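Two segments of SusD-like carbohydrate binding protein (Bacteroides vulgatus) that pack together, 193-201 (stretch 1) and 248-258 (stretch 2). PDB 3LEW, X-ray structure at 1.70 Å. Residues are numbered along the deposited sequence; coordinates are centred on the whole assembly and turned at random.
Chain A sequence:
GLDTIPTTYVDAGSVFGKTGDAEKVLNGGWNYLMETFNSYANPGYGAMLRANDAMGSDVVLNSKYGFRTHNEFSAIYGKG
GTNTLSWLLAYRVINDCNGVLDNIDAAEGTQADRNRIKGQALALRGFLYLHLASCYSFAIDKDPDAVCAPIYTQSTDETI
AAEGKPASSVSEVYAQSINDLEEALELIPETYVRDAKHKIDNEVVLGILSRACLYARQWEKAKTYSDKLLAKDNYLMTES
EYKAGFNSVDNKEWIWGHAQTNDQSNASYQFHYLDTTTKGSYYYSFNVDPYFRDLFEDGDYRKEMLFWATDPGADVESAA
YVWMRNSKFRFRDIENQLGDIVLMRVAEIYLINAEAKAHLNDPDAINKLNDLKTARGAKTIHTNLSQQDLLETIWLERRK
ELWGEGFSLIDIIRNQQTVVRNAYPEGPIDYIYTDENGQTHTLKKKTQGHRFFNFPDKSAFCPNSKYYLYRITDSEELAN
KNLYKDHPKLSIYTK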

# COMPACT_ATOMS: atom_id res chain seq x y z
N VAL A 193 -1.85 -15.10 -21.03
CA VAL A 193 -1.36 -15.85 -19.89
C VAL A 193 -0.02 -15.27 -19.45
O VAL A 193 0.99 -15.42 -20.15
CB VAL A 193 -1.21 -17.36 -20.22
CG1 VAL A 193 -0.71 -18.14 -18.98
CG2 VAL A 193 -2.52 -17.93 -20.71
N ARG A 194 -0.00 -14.57 -18.31
CA ARG A 194 1.24 -14.07 -17.73
C ARG A 194 1.93 -15.25 -17.03
O ARG A 194 1.27 -16.21 -16.61
CB ARG A 194 0.98 -12.96 -16.69
CG ARG A 194 0.12 -13.36 -15.54
CD ARG A 194 0.03 -12.22 -14.53
NE ARG A 194 -0.95 -12.51 -13.50
CZ ARG A 194 -0.92 -12.05 -12.25
NH1 ARG A 194 0.05 -11.25 -11.84
NH2 ARG A 194 -1.87 -12.43 -11.41
N ASP A 195 3.24 -15.17 -16.92
CA ASP A 195 4.03 -16.25 -16.32
C ASP A 195 4.66 -15.95 -14.97
O ASP A 195 5.41 -16.78 -14.45
CB ASP A 195 5.14 -16.71 -17.29
CG ASP A 195 6.07 -15.57 -17.70
OD1 ASP A 195 6.26 -14.58 -16.94
OD2 ASP A 195 6.57 -15.64 -18.83
N ALA A 196 4.31 -14.81 -14.38
CA ALA A 196 4.83 -14.43 -13.09
C ALA A 196 3.93 -13.41 -12.43
O ALA A 196 3.22 -12.66 -13.12
CB ALA A 196 6.33 -13.90 -13.22
N LYS A 197 3.92 -13.42 -11.10
CA LYS A 197 2.97 -12.62 -10.32
C LYS A 197 3.19 -11.13 -10.35
O LYS A 197 2.30 -10.38 -9.94
CB LYS A 197 2.88 -13.08 -8.86
CG LYS A 197 2.17 -14.38 -8.69
CD LYS A 197 0.64 -14.20 -8.85
CE LYS A 197 -0.08 -15.49 -8.49
NZ LYS A 197 -0.07 -15.73 -7.02
N HIS A 198 4.36 -10.66 -10.81
CA HIS A 198 4.57 -9.19 -10.93
C HIS A 198 4.06 -8.67 -12.28
O HIS A 198 3.94 -7.44 -12.47
CB HIS A 198 6.07 -8.82 -10.76
CG HIS A 198 6.98 -9.43 -11.80
ND1 HIS A 198 7.31 -10.77 -11.80
CD2 HIS A 198 7.63 -8.87 -12.84
CE1 HIS A 198 8.12 -11.01 -12.82
NE2 HIS A 198 8.32 -9.87 -13.48
N LYS A 199 3.80 -9.57 -13.23
CA LYS A 199 3.38 -9.18 -14.58
C LYS A 199 1.89 -8.80 -14.56
O LYS A 199 1.11 -9.35 -13.80
CB LYS A 199 3.59 -10.32 -15.56
CG LYS A 199 5.04 -10.65 -15.83
CD LYS A 199 5.69 -9.49 -16.62
CE LYS A 199 6.58 -9.94 -17.76
NZ LYS A 199 6.60 -8.94 -18.91
N ILE A 200 1.53 -7.81 -15.35
CA ILE A 200 0.17 -7.32 -15.40
C ILE A 200 -0.63 -8.05 -16.49
O ILE A 200 -0.31 -7.99 -17.67
CB ILE A 200 0.18 -5.77 -15.70
CG1 ILE A 200 0.97 -5.03 -14.63
CG2 ILE A 200 -1.24 -5.25 -15.89
CD1 ILE A 200 1.06 -3.53 -14.89
N ASP A 201 -1.70 -8.72 -16.10
CA ASP A 201 -2.62 -9.36 -17.03
C ASP A 201 -4.01 -8.72 -16.84
O ASP A 201 -4.13 -7.67 -16.18
CB ASP A 201 -2.65 -10.89 -16.90
CG ASP A 201 -3.24 -11.36 -15.59
OD1 ASP A 201 -3.58 -10.49 -14.73
OD2 ASP A 201 -3.31 -12.62 -15.38
N SER A 248 5.68 -15.08 -0.01
CA SER A 248 5.80 -15.81 -1.31
C SER A 248 4.71 -15.46 -2.29
O SER A 248 3.50 -15.58 -1.96
CB SER A 248 5.72 -17.32 -1.05
OG SER A 248 5.74 -18.05 -2.26
N VAL A 249 5.09 -15.10 -3.52
CA VAL A 249 4.12 -14.80 -4.57
C VAL A 249 3.34 -16.05 -5.04
O VAL A 249 2.30 -15.90 -5.73
CB VAL A 249 4.79 -14.15 -5.83
CG1 VAL A 249 5.37 -12.78 -5.49
CG2 VAL A 249 5.81 -15.11 -6.45
N ASP A 250 3.81 -17.23 -4.66
CA ASP A 250 3.17 -18.48 -5.00
C ASP A 250 1.75 -18.60 -4.37
O ASP A 250 0.94 -19.38 -4.80
CB ASP A 250 4.06 -19.70 -4.65
CG ASP A 250 5.45 -19.71 -5.36
OD1 ASP A 250 5.56 -19.13 -6.46
OD2 ASP A 250 6.43 -20.35 -4.84
N ASN A 251 1.43 -17.79 -3.38
CA ASN A 251 0.11 -17.85 -2.72
C ASN A 251 -1.01 -17.53 -3.72
O ASN A 251 -0.96 -16.50 -4.44
CB ASN A 251 0.19 -16.89 -1.54
CG ASN A 251 -1.05 -16.85 -0.71
OD1 ASN A 251 -2.14 -16.64 -1.22
ND2 ASN A 251 -0.88 -17.08 0.60
N LYS A 252 -2.04 -18.39 -3.77
CA LYS A 252 -3.13 -18.21 -4.76
C LYS A 252 -4.01 -16.98 -4.53
O LYS A 252 -4.78 -16.60 -5.42
CB LYS A 252 -4.01 -19.46 -4.87
CG LYS A 252 -3.33 -20.62 -5.63
CD LYS A 252 -4.13 -21.95 -5.52
CE LYS A 252 -4.08 -22.53 -4.11
NZ LYS A 252 -5.00 -23.71 -3.96
N GLU A 253 -3.95 -16.39 -3.36
CA GLU A 253 -4.73 -15.18 -3.12
C GLU A 253 -3.99 -13.92 -3.58
O GLU A 253 -4.58 -12.84 -3.68
CB GLU A 253 -5.11 -15.09 -1.63
CG GLU A 253 -6.41 -14.32 -1.45
CD GLU A 253 -6.66 -13.82 -0.05
OE1 GLU A 253 -6.85 -14.65 0.88
OE2 GLU A 253 -6.68 -12.58 0.13
N TRP A 254 -2.69 -14.02 -3.79
CA TRP A 254 -1.92 -12.87 -4.28
C TRP A 254 -2.20 -12.71 -5.76
O TRP A 254 -1.83 -13.56 -6.57
CB TRP A 254 -0.43 -13.01 -4.06
CG TRP A 254 0.07 -13.01 -2.66
CD1 TRP A 254 -0.57 -13.49 -1.53
CD2 TRP A 254 1.37 -12.59 -2.23
NE1 TRP A 254 0.26 -13.37 -0.43
CE2 TRP A 254 1.46 -12.83 -0.83
CE3 TRP A 254 2.48 -12.03 -2.90
CZ2 TRP A 254 2.61 -12.56 -0.11
CZ3 TRP A 254 3.64 -11.79 -2.18
CH2 TRP A 254 3.68 -12.04 -0.78
N ILE A 255 -2.80 -11.59 -6.11
CA ILE A 255 -3.02 -11.20 -7.50
C ILE A 255 -1.76 -10.58 -8.09
O ILE A 255 -1.43 -10.83 -9.24
CB ILE A 255 -4.17 -10.19 -7.58
CG1 ILE A 255 -5.47 -10.87 -7.11
CG2 ILE A 255 -4.33 -9.66 -8.99
CD1 ILE A 255 -6.65 -9.90 -6.96
N TRP A 256 -1.02 -9.84 -7.27
CA TRP A 256 0.10 -9.08 -7.74
C TRP A 256 1.13 -8.99 -6.64
O TRP A 256 0.79 -8.67 -5.49
CB TRP A 256 -0.37 -7.66 -8.11
CG TRP A 256 0.46 -6.87 -9.07
CD1 TRP A 256 1.27 -7.34 -10.07
CD2 TRP A 256 0.42 -5.45 -9.24
NE1 TRP A 256 1.76 -6.31 -10.83
CE2 TRP A 256 1.29 -5.13 -10.31
CE3 TRP A 256 -0.22 -4.41 -8.57
CZ2 TRP A 256 1.52 -3.81 -10.73
CZ3 TRP A 256 0.03 -3.12 -8.97
CH2 TRP A 256 0.89 -2.84 -10.04
N GLY A 257 2.37 -9.24 -7.00
CA GLY A 257 3.43 -9.15 -6.05
C GLY A 257 4.81 -9.25 -6.68
O GLY A 257 4.96 -9.62 -7.85
N HIS A 258 5.82 -8.94 -5.90
CA HIS A 258 7.21 -8.87 -6.38
C HIS A 258 8.06 -9.99 -5.74
O HIS A 258 8.27 -10.01 -4.52
CB HIS A 258 7.78 -7.48 -6.07
CG HIS A 258 9.19 -7.26 -6.49
ND1 HIS A 258 9.60 -7.34 -7.80
CD2 HIS A 258 10.29 -6.91 -5.77
CE1 HIS A 258 10.91 -7.09 -7.86
NE2 HIS A 258 11.34 -6.81 -6.65
O HOH W 1 -0.54 -18.45 -7.18
O HOH W 2 6.88 -12.09 -9.22

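Stretch 1 has no regular helix or strand. A type I beta turn runs from Ala-196 to Lys-199 and is closed by the backbone hydrogen bond from Lys-199 N to Ala-196 O, 3.1 Å. Stretch 2 begins with two type I turns that share Asn-251, Ser-248 to Asn-251 and Asn-251 to Trp-254. The second is closed by Trp-254 N to Asn-251 O at 3.1 Å. The chain then turns a corner at Ile-255 and Trp-256, and Gly-257 and His-258 lie in a strand.

The backbones come closest around this corner. The CA atoms of Lys-197 and Trp-256 are 5.2 Å apart, those of His-198 and Gly-257 5.0 Å. One direct backbone hydrogen bond joins the stretches, from Gly-257 N to Lys-197 O at 3.2 Å. The same carbonyl receives a CA-H...O contact from Trp-256, with CA 3.4 Å from Lys-197 O. His-198 N lies 3.2 Å from Gly-257 O, but the angle is too poor for a hydrogen bond. Gly-257 has no side chain; an ideal CB here would clash with Trp-254 CE3 at 2.9 Å.

Lys-197 has the largest area covered by the other stretch. The base of its side chain packs against Val-249, with Lys-197 CB 3.7 Å from Val-249 CB; the rest of the chain leads on to the loop carbonyls. The amino group ends among backbone carbonyls of the loop. Lys-197 NZ donates to Val-249 O at 2.7 Å and to Trp-254 O at 2.8 Å. Water 1 accepts from Lys-197 NZ at 2.8 Å and donates to Asp-250 O at 3.0 Å. The positive charge is thus met by carbonyl dipoles and water, with no carboxylate bonded to it in these stretches.

Arg-194 also binds a carbonyl. Its NH1 and NH2 both donate to Ile-255 O, at 3.0 and 2.7 Å, and this oxygen lies at the guanidinium edge, near its plane. Within stretch 1, Arg-194 NH1 donates to Lys-199 O at 2.9 Å. Arg-194 NE forms a salt bridge with Asp-201 OD2 at 3.0 Å, although its hydrogen bond is weak. The guanidinium therefore ties stretch 1 together while holding the corner of stretch 2.

The CA-to-CB bond of Trp-256 points away from stretch 1, but the end of the side chain comes nearer. Trp-256 NE1 donates to His-198 O at 3.0 Å, with the oxygen at the ring edge. Apolar packing accompanies this bond: Ile-200 CG1 is 4.1 Å from Trp-256 CZ2. Water 2 lies 2.9 Å from His-198 ND1 and donates a weak hydrogen bond to Gly-257 O at 3.4 Å.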